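Local coordinates for protein phenol hydroxylase component phN (PDB 3U52) that probably hydroxylates phenol and related aromatic compounds as the diiron-containing hydroxylase component of a bacterial multicomponent monooxygenase, at residues I88-I101 with Q145-L159. Sequence-based numbering, arbitrary orientation.
With CU (copper (II) ion), chain J; XE (xenon), chain V.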
loop_
_atom_site.group_PDB
_atom_site.type_symbol
_atom_site.label_atom_id
_atom_site.label_comp_id
_atom_site.label_asym_id
_atom_site.label_seq_id
_atom_site.Cartn_x
_atom_site.Cartn_y
_atom_site.Cartn_z
ATOM N N ILE A 88 -16.627 -8.020 6.534
ATOM C CA ILE A 88 -16.615 -8.296 7.963
ATOM C C ILE A 88 -17.548 -9.468 8.286
ATOM O O ILE A 88 -18.407 -9.830 7.473
ATOM C CB ILE A 88 -16.946 -7.040 8.850
ATOM C CG1 ILE A 88 -18.325 -6.447 8.524
ATOM C CG2 ILE A 88 -15.797 -5.971 8.782
ATOM C CD1 ILE A 88 -18.738 -5.285 9.452
ATOM N N SER A 89 -17.355 -10.087 9.443
ATOM C CA SER A 89 -18.129 -11.277 9.848
ATOM C C SER A 89 -19.661 -10.992 9.900
ATOM O O SER A 89 -20.466 -11.809 9.414
ATOM C CB SER A 89 -17.620 -11.791 11.191
ATOM O OG SER A 89 -17.605 -10.716 12.130
ATOM N N ASP A 90 -20.033 -9.834 10.457
ATOM C CA ASP A 90 -21.449 -9.426 10.685
ATOM C C ASP A 90 -21.453 -7.976 11.111
ATOM O O ASP A 90 -20.502 -7.517 11.755
ATOM C CB ASP A 90 -22.071 -10.248 11.831
ATOM C CG ASP A 90 -23.566 -9.953 12.015
ATOM O OD1 ASP A 90 -23.932 -9.200 12.926
ATOM O OD2 ASP A 90 -24.363 -10.411 11.174
ATOM N N ALA A 91 -22.511 -7.242 10.773
ATOM C CA ALA A 91 -22.594 -5.826 11.099
ATOM C C ALA A 91 -22.596 -5.571 12.629
ATOM O O ALA A 91 -22.266 -4.451 13.037
ATOM C CB ALA A 91 -23.785 -5.190 10.463
ATOM N N ARG A 92 -22.924 -6.586 13.453
ATOM C CA ARG A 92 -22.835 -6.434 14.920
ATOM C C ARG A 92 -21.426 -5.974 15.282
ATOM O O ARG A 92 -21.227 -5.234 16.252
ATOM C CB ARG A 92 -23.139 -7.733 15.700
ATOM C CG ARG A 92 -24.630 -8.146 15.678
ATOM C CD ARG A 92 -24.895 -9.463 16.470
ATOM N NE ARG A 92 -24.010 -10.542 16.009
ATOM C CZ ARG A 92 -23.807 -11.720 16.621
ATOM N NH1 ARG A 92 -24.416 -12.003 17.779
ATOM N NH2 ARG A 92 -22.967 -12.626 16.086
ATOM N N TYR A 93 -20.439 -6.442 14.511
ATOM C CA TYR A 93 -19.019 -6.149 14.785
ATOM C C TYR A 93 -18.758 -4.654 14.777
ATOM O O TYR A 93 -17.886 -4.186 15.508
ATOM C CB TYR A 93 -18.099 -6.848 13.741
ATOM C CG TYR A 93 -16.658 -6.319 13.759
ATOM C CD1 TYR A 93 -15.704 -6.810 14.687
ATOM C CD2 TYR A 93 -16.257 -5.302 12.898
ATOM C CE1 TYR A 93 -14.397 -6.316 14.700
ATOM C CE2 TYR A 93 -14.968 -4.801 12.909
ATOM C CZ TYR A 93 -14.044 -5.307 13.782
ATOM O OH TYR A 93 -12.784 -4.736 13.754
ATOM N N VAL A 94 -19.476 -3.887 13.950
ATOM C CA VAL A 94 -19.172 -2.467 13.799
ATOM C C VAL A 94 -19.418 -1.702 15.146
ATOM O O VAL A 94 -18.802 -0.659 15.390
ATOM C CB VAL A 94 -19.921 -1.855 12.636
ATOM C CG1 VAL A 94 -19.579 -0.351 12.438
ATOM C CG2 VAL A 94 -19.624 -2.668 11.357
ATOM N N ASN A 95 -20.246 -2.267 16.017
ATOM C CA ASN A 95 -20.430 -1.702 17.354
ATOM C C ASN A 95 -19.169 -1.577 18.204
ATOM O O ASN A 95 -19.069 -0.647 18.991
ATOM C CB ASN A 95 -21.571 -2.418 18.054
ATOM C CG ASN A 95 -22.892 -2.198 17.298
ATOM O OD1 ASN A 95 -23.449 -1.115 17.334
ATOM N ND2 ASN A 95 -23.332 -3.197 16.554
ATOM N N ALA A 96 -18.206 -2.461 17.981
ATOM C CA ALA A 96 -16.914 -2.369 18.611
ATOM C C ALA A 96 -16.221 -1.123 18.098
ATOM O O ALA A 96 -15.548 -0.452 18.862
ATOM C CB ALA A 96 -16.116 -3.552 18.303
ATOM N N LEU A 97 -16.426 -0.768 16.831
ATOM C CA LEU A 97 -15.761 0.430 16.257
ATOM C C LEU A 97 -16.402 1.764 16.671
ATOM O O LEU A 97 -15.717 2.815 16.733
ATOM C CB LEU A 97 -15.628 0.308 14.723
ATOM C CG LEU A 97 -14.954 -0.977 14.165
ATOM C CD1 LEU A 97 -14.977 -0.991 12.620
ATOM C CD2 LEU A 97 -13.516 -1.207 14.689
ATOM N N LYS A 98 -17.722 1.741 16.923
ATOM C CA LYS A 98 -18.447 2.946 17.459
ATOM C C LYS A 98 -17.909 3.288 18.839
ATOM O O LYS A 98 -17.611 4.439 19.126
ATOM C CB LYS A 98 -19.941 2.671 17.542
ATOM C CG LYS A 98 -20.526 2.248 16.193
ATOM C CD LYS A 98 -21.950 1.747 16.297
ATOM C CE LYS A 98 -22.362 0.987 15.004
ATOM N NZ LYS A 98 -23.838 0.756 14.987
ATOM N N LEU A 99 -17.731 2.257 19.658
ATOM C CA LEU A 99 -17.072 2.358 20.955
ATOM C C LEU A 99 -15.617 2.853 20.840
ATOM O O LEU A 99 -15.178 3.731 21.583
ATOM C CB LEU A 99 -17.137 0.986 21.639
ATOM C CG LEU A 99 -16.815 0.659 23.098
ATOM C CD1 LEU A 99 -17.389 1.675 24.130
ATOM C CD2 LEU A 99 -17.384 -0.749 23.400
ATOM N N PHE A 100 -14.874 2.294 19.917
ATOM C CA PHE A 100 -13.507 2.730 19.694
ATOM C C PHE A 100 -13.363 4.195 19.279
ATOM O O PHE A 100 -12.586 4.916 19.899
ATOM C CB PHE A 100 -12.824 1.849 18.663
ATOM C CG PHE A 100 -11.322 2.079 18.571
ATOM C CD1 PHE A 100 -10.799 2.966 17.628
ATOM C CD2 PHE A 100 -10.441 1.412 19.424
ATOM C CE1 PHE A 100 -9.438 3.185 17.555
ATOM C CE2 PHE A 100 -9.045 1.634 19.345
ATOM C CZ PHE A 100 -8.551 2.520 18.422
ATOM N N ILE A 101 -14.082 4.626 18.241
ATOM C CA ILE A 101 -13.964 6.006 17.738
ATOM C C ILE A 101 -14.463 7.100 18.701
ATOM O O ILE A 101 -13.986 8.246 18.646
ATOM C CB ILE A 101 -14.635 6.167 16.360
ATOM C CG1 ILE A 101 -14.078 7.399 15.632
ATOM C CG2 ILE A 101 -16.194 6.254 16.508
ATOM C CD1 ILE A 101 -14.540 7.548 14.185
ATOM N N GLN A 145 -6.424 6.619 12.861
ATOM C CA GLN A 145 -7.714 6.093 13.277
ATOM C C GLN A 145 -8.900 6.826 12.634
ATOM O O GLN A 145 -9.801 6.166 12.156
ATOM C CB GLN A 145 -7.817 6.058 14.822
ATOM C CG GLN A 145 -6.848 4.998 15.371
ATOM C CD GLN A 145 -6.657 5.091 16.869
ATOM O OE1 GLN A 145 -7.426 5.773 17.531
ATOM N NE2 GLN A 145 -5.632 4.383 17.414
ATOM N N GLN A 146 -8.873 8.166 12.546
ATOM C CA GLN A 146 -9.950 8.879 11.847
ATOM C C GLN A 146 -10.029 8.419 10.397
ATOM O O GLN A 146 -11.133 8.332 9.819
ATOM C CB GLN A 146 -9.752 10.388 11.821
ATOM C CG GLN A 146 -9.708 11.050 13.185
ATOM C CD GLN A 146 -10.984 10.850 13.984
ATOM O OE1 GLN A 146 -12.103 11.001 13.455
ATOM N NE2 GLN A 146 -10.829 10.541 15.278
ATOM N N HIS A 147 -8.872 8.167 9.794
ATOM C CA HIS A 147 -8.843 7.763 8.382
ATOM C C HIS A 147 -9.298 6.325 8.249
ATOM O O HIS A 147 -10.033 6.012 7.314
ATOM C CB HIS A 147 -7.446 8.027 7.781
ATOM C CG HIS A 147 -7.139 9.495 7.666
ATOM N ND1 HIS A 147 -5.873 10.015 7.790
ATOM C CD2 HIS A 147 -7.940 10.543 7.387
ATOM C CE1 HIS A 147 -5.910 11.321 7.634
ATOM N NE2 HIS A 147 -7.156 11.669 7.397
ATOM N N ALA A 148 -8.926 5.477 9.216
ATOM C CA ALA A 148 -9.294 4.046 9.205
ATOM C C ALA A 148 -10.801 3.839 9.262
ATOM O O ALA A 148 -11.338 2.998 8.551
ATOM C CB ALA A 148 -8.626 3.258 10.361
ATOM N N MET A 149 -11.448 4.588 10.154
ATOM C CA MET A 149 -12.877 4.492 10.438
ATOM C C MET A 149 -13.735 5.229 9.405
ATOM O O MET A 149 -14.954 5.055 9.361
ATOM C CB MET A 149 -13.180 5.068 11.815
ATOM C CG MET A 149 -12.659 4.235 13.016
ATOM S SD MET A 149 -13.274 2.543 12.827
ATOM C CE MET A 149 -11.920 1.594 12.139
ATOM N N SER A 150 -13.089 6.016 8.556
ATOM C CA SER A 150 -13.783 6.902 7.661
ATOM C C SER A 150 -14.793 6.165 6.798
ATOM O O SER A 150 -15.926 6.600 6.646
ATOM C CB SER A 150 -12.780 7.594 6.762
ATOM O OG SER A 150 -13.427 8.681 6.140
ATOM N N HIS A 151 -14.378 5.024 6.275
ATOM C CA HIS A 151 -15.182 4.292 5.318
ATOM C C HIS A 151 -16.306 3.583 6.088
ATOM O O HIS A 151 -17.409 3.434 5.554
ATOM C CB HIS A 151 -14.304 3.281 4.556
ATOM C CG HIS A 151 -15.038 2.542 3.469
ATOM N ND1 HIS A 151 -15.404 3.140 2.281
ATOM C CD2 HIS A 151 -15.508 1.273 3.415
ATOM C CE1 HIS A 151 -16.011 2.252 1.514
ATOM N NE2 HIS A 151 -16.080 1.109 2.180
ATOM N N TYR A 152 -16.056 3.215 7.342
ATOM C CA TYR A 152 -17.125 2.592 8.171
ATOM C C TYR A 152 -18.231 3.599 8.468
ATOM O O TYR A 152 -19.419 3.261 8.424
ATOM C CB TYR A 152 -16.588 1.950 9.447
ATOM C CG TYR A 152 -15.841 0.644 9.216
ATOM C CD1 TYR A 152 -14.455 0.592 9.246
ATOM C CD2 TYR A 152 -16.551 -0.554 9.001
ATOM C CE1 TYR A 152 -13.774 -0.636 9.049
ATOM C CE2 TYR A 152 -15.907 -1.746 8.765
ATOM C CZ TYR A 152 -14.518 -1.796 8.807
ATOM O OH TYR A 152 -13.899 -3.010 8.577
ATOM N N ASN A 153 -17.821 4.842 8.740
ATOM C CA ASN A 153 -18.723 5.973 8.963
ATOM C C ASN A 153 -19.646 6.258 7.773
ATOM O O ASN A 153 -20.790 6.707 7.953
ATOM C CB ASN A 153 -17.930 7.247 9.318
ATOM C CG ASN A 153 -18.840 8.470 9.463
ATOM O OD1 ASN A 153 -18.721 9.471 8.705
ATOM N ND2 ASN A 153 -19.773 8.391 10.392
ATOM N N LYS A 154 -19.175 6.003 6.556
ATOM C CA LYS A 154 -20.070 6.146 5.392
ATOM C C LYS A 154 -21.181 5.107 5.283
ATOM O O LYS A 154 -22.187 5.354 4.568
ATOM C CB LYS A 154 -19.262 6.137 4.102
ATOM C CG LYS A 154 -18.189 7.232 4.123
ATOM C CD LYS A 154 -17.441 7.320 2.815
ATOM C CE LYS A 154 -16.262 8.243 2.980
ATOM N NZ LYS A 154 -15.635 8.526 1.643
ATOM N N HIS A 155 -21.025 3.963 5.942
ATOM C CA HIS A 155 -21.939 2.836 5.705
ATOM C C HIS A 155 -22.696 2.346 6.938
ATOM O O HIS A 155 -23.595 1.492 6.805
ATOM C CB HIS A 155 -21.193 1.651 5.076
ATOM C CG HIS A 155 -20.755 1.925 3.669
ATOM N ND1 HIS A 155 -21.624 1.838 2.599
ATOM C CD2 HIS A 155 -19.570 2.349 3.163
ATOM C CE1 HIS A 155 -21.002 2.203 1.489
ATOM N NE2 HIS A 155 -19.745 2.497 1.798
ATOM N N PHE A 156 -22.275 2.824 8.112
ATOM C CA PHE A 156 -22.840 2.381 9.401
ATOM C C PHE A 156 -23.145 3.583 10.323
ATOM O O PHE A 156 -22.585 4.652 10.136
ATOM C CB PHE A 156 -21.901 1.372 10.114
ATOM C CG PHE A 156 -21.681 0.081 9.331
ATOM C CD1 PHE A 156 -22.598 -0.968 9.397
ATOM C CD2 PHE A 156 -20.581 -0.041 8.482
ATOM C CE1 PHE A 156 -22.417 -2.144 8.649
ATOM C CE2 PHE A 156 -20.350 -1.214 7.739
ATOM C CZ PHE A 156 -21.270 -2.282 7.826
ATOM N N ASN A 157 -24.022 3.397 11.312
ATOM C CA ASN A 157 -24.487 4.535 12.121
ATOM C C ASN A 157 -23.615 4.587 13.361
ATOM O O ASN A 157 -22.860 3.671 13.600
ATOM C CB ASN A 157 -25.987 4.404 12.433
ATOM C CG ASN A 157 -26.877 4.651 11.188
ATOM O OD1 ASN A 157 -26.611 5.569 10.418
ATOM N ND2 ASN A 157 -27.904 3.808 10.980
ATOM N N GLY A 158 -23.655 5.684 14.105
ATOM C CA GLY A 158 -23.003 5.749 15.386
ATOM C C GLY A 158 -21.526 6.130 15.360
ATOM O O GLY A 158 -20.898 6.231 16.413
ATOM N N LEU A 159 -20.967 6.380 14.182
ATOM C CA LEU A 159 -19.544 6.716 14.070
ATOM C C LEU A 159 -19.363 8.188 13.712
ATOM O O LEU A 159 -18.243 8.634 13.545
ATOM C CB LEU A 159 -18.863 5.840 12.979
ATOM C CG LEU A 159 -18.729 4.366 13.344
ATOM C CD1 LEU A 159 -19.336 3.500 12.289
ATOM C CD2 LEU A 159 -17.274 4.045 13.516
HETATM CU CU CU J . -23.498 1.046 3.068
HETATM XE XE XE V . -8.708 1.725 14.003
HETATM O O HOH W 1 -13.015 10.457 17.396
#
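Val94 divides its two methyls between the root and the ring face of Phe156: with CG1 anti to the backbone N (chi1 -178°), that methyl meets Phe156 CB, while CG2 sits 3.7 Å above the centroid of the ring, a CH-pi contact almost exactly on the ring normal. Leu97 repeats the device one turn on. With CG beside the backbone N and CD1 trans to CA, CD1 lies 3.6 Å over the centre of the Tyr152 ring, while CB rests 3.8 Å from Met149 SD. Ile88 CG2 comes to the edge of the same tyrosine, near the ring plane, and the tyrosine OH is hydrogen-bonded to Asp219. Ile101 slides past Met149 in the opposite direction, CD1 against CB at 3.7 Å, and its CG2 meets Leu159 CD2. Lys98 lies extended, its CE 3.1 Å from Asn157 O; the ammonium is bound by Asn95 OD1 and Asp491. Polar links across the seam are indirect: one water donates to Ile101 O and accepts from Gln146 NE2. Toward the diiron site, Gln145 OE1 lies 3.3 Å from Phe100 CE1, with the amide and ring planes 63° apart; that amide is fixed by Ser105 and by the iron ligand Glu108. Bent at chi2 and chi3, Met149 brings CE 3.7 Å from a xenon atom, which Phe100, Ala148 and Thr222 also line. At the far end His155, with His494, binds copper. Helix segments 94-101 and 145-155, 136° apart, with the loops entering the first and leaving the second, pack beside a xenon-binding pocket in the helical fold of diiron bacterial multicomponent monooxygenases.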